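Phosphonopyruvate hydrolase (Variovorax sp., PDB 2DUA) hydrolyses the carbon-phosphorus bond of 3-phosphonopyruvate to give pyruvate and phosphate, with the help of a divalent metal cation such as magnesium, cobalt or manganese. Local coordinates at the interface of chains A and B. Sequence-based numbering; all coordinates share one arbitrary frame. Chains: chain A/B, Phosphonopyruvate hydrolase.

The interface of chains A and B. Residues chain A 216-217, 219-221; chain B 257, 260.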
ATOM      1  N   PRO A 216      33.909 -14.052   4.346  1.00 25.90           N
ATOM      2  CA  PRO A 216      33.717 -14.898   3.177  1.00 25.94           C
ATOM      3  C   PRO A 216      34.560 -16.166   3.182  1.00 26.64           C
ATOM      4  O   PRO A 216      34.271 -17.081   2.410  1.00 27.20           O
ATOM      5  CB  PRO A 216      34.019 -13.950   2.003  1.00 25.27           C
ATOM      6  CG  PRO A 216      34.942 -12.909   2.624  1.00 25.34           C
ATOM      7  CD  PRO A 216      34.451 -12.714   4.022  1.00 24.23           C
ATOM      8  N   GLN A 217      35.579 -16.237   4.051  1.00 25.87           N
ATOM      9  CA  GLN A 217      36.451 -17.416   4.084  1.00 25.29           C
ATOM     10  C   GLN A 217      35.799 -18.677   4.682  1.00 25.12           C
ATOM     11  O   GLN A 217      36.266 -19.809   4.459  1.00 24.31           O
ATOM     12  CB  GLN A 217      37.773 -17.100   4.814  1.00 25.94           C
ATOM     13  CG  GLN A 217      37.676 -16.769   6.315  1.00 28.49           C
ATOM     14  CD  GLN A 217      37.585 -15.269   6.657  1.00 29.39           C
ATOM     15  OE1 GLN A 217      38.334 -14.771   7.511  1.00 29.55           O
ATOM     16  NE2 GLN A 217      36.681 -14.568   6.018  1.00 25.74           N
ATOM     17  N   THR A 219      33.364 -21.224   4.356  1.00 20.98           N
ATOM     18  CA  THR A 219      32.552 -21.851   3.314  1.00 17.96           C
ATOM     19  C   THR A 219      31.436 -22.716   3.918  1.00 17.47           C
ATOM     20  O   THR A 219      31.409 -23.002   5.143  1.00 15.68           O
ATOM     21  CB  THR A 219      33.434 -22.761   2.495  1.00 19.13           C
ATOM     22  OG1 THR A 219      33.914 -23.825   3.339  1.00 18.91           O
ATOM     23  CG2 THR A 219      34.658 -22.000   2.021  1.00 20.14           C
ATOM     24  N   GLU A 220      30.536 -23.181   3.066  1.00 15.42           N
ATOM     25  CA  GLU A 220      29.480 -24.054   3.537  1.00 15.21           C
ATOM     26  C   GLU A 220      30.075 -25.336   4.117  1.00 16.29           C
ATOM     27  O   GLU A 220      29.544 -25.876   5.075  1.00 15.23           O
ATOM     28  CB  GLU A 220      28.497 -24.389   2.404  1.00 16.47           C
ATOM     29  CG  GLU A 220      27.688 -23.174   2.038  1.00 18.51           C
ATOM     30  CD  GLU A 220      26.700 -23.394   0.912  1.00 19.32           C
ATOM     31  OE1 GLU A 220      26.157 -22.373   0.439  1.00 22.61           O
ATOM     32  OE2 GLU A 220      26.467 -24.548   0.487  1.00 19.55           O
ATOM     33  N   ALA A 221      31.163 -25.826   3.527  1.00 15.43           N
ATOM     34  CA  ALA A 221      31.825 -27.013   4.081  1.00 15.13           C
ATOM     35  C   ALA A 221      32.323 -26.709   5.485  1.00 15.14           C
ATOM     36  O   ALA A 221      32.229 -27.580   6.399  1.00 15.30           O
ATOM     37  CB  ALA A 221      32.970 -27.432   3.208  1.00 14.24           C
TER
ATOM     38  N   GLY B 257      29.980 -23.665  -3.232  1.00 17.24           N
ATOM     39  CA  GLY B 257      29.600 -23.939  -1.855  1.00 17.64           C
ATOM     40  C   GLY B 257      30.032 -22.794  -0.937  1.00 17.98           C
ATOM     41  O   GLY B 257      30.635 -22.978   0.131  1.00 17.70           O
ATOM     42  N   ARG B 260      33.435 -17.504  -0.982  1.00 25.93           N
ATOM     43  CA  ARG B 260      34.876 -17.290  -0.905  1.00 28.58           C
ATOM     44  C   ARG B 260      35.512 -16.698  -2.168  1.00 27.39           C
ATOM     45  O   ARG B 260      36.336 -15.824  -2.071  1.00 29.15           O
ATOM     46  CB  ARG B 260      35.584 -18.601  -0.530  1.00 31.54           C
ATOM     47  CG  ARG B 260      37.051 -18.417  -0.122  1.00 35.31           C
ATOM     48  CD  ARG B 260      37.993 -19.261  -0.999  1.00 39.57           C
ATOM     49  NE  ARG B 260      37.883 -20.700  -0.747  1.00 42.32           N
ATOM     50  CZ  ARG B 260      38.046 -21.250   0.457  1.00 44.00           C
ATOM     51  NH1 ARG B 260      38.317 -20.463   1.496  1.00 44.95           N
ATOM     52  NH2 ARG B 260      37.956 -22.571   0.625  1.00 42.36           N
TER
HETATM   53  O   HOH W   1      31.881 -25.256   0.690  1.00 16.12           O
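A:Glu220 and B:Gly257 meet where the first turn of helix 220-224 in chain A faces the loop just beyond helix 237-256 of chain B, and they illustrate how a helix start can be capped by a partner subunit. The backbone N of A:Glu220 donates a nearly straight hydrogen bond to the carbonyl O of B:Gly257 at 2.9 Å (164° at H), the donor lying tilted from the carbonyl plane. The same oxygen is also reached by a water, 2.7 Å from B:Gly257 O, which bridges to the backbone N of A:Ala221. Two successive amides of the helix start are thus served by one carbonyl, directly and through solvent, and the helix dipole would probably favour an acceptor here.

The side chain of A:Glu220 runs past the same peptide. Its CG sits beside its own backbone N, anti to the carbonyl carbon (chi1 -70°), and the chain is extended from there, so that the methylenes lie alongside the glycine carbonyl, CB being 3.4 Å from B:Gly257 O. The carboxylate end continues past the glycine, with CD 4.0 Å from B:Gly257 CA. An alanine here would keep the amide bond and CB, but the loss of CG and the carboxylate would probably leave a gap beside the carbonyl group and CA of B:Gly257.

On the other side of the patch, B:Arg260 reaches over A:Thr219. Its CG is anti to the backbone N (chi1 -167°), and bends at chi2 and chi3 turn the guanidinium so that one face receives the threonine methyl, toward the rim of the group; this is packing without a polar bond. The start of the arginine chain lies against the carbonyl of A:Pro216. Both subunits are copies of one protein that forms dimers and tetramers, and a two-fold axis repeats the patch. The centre of the patch lies about 23 Å from the proposed nucleophile A:Asp54. At the guanidinium, A:Thr219 CG2 lies 3.6 Å from B:Arg260 NH2.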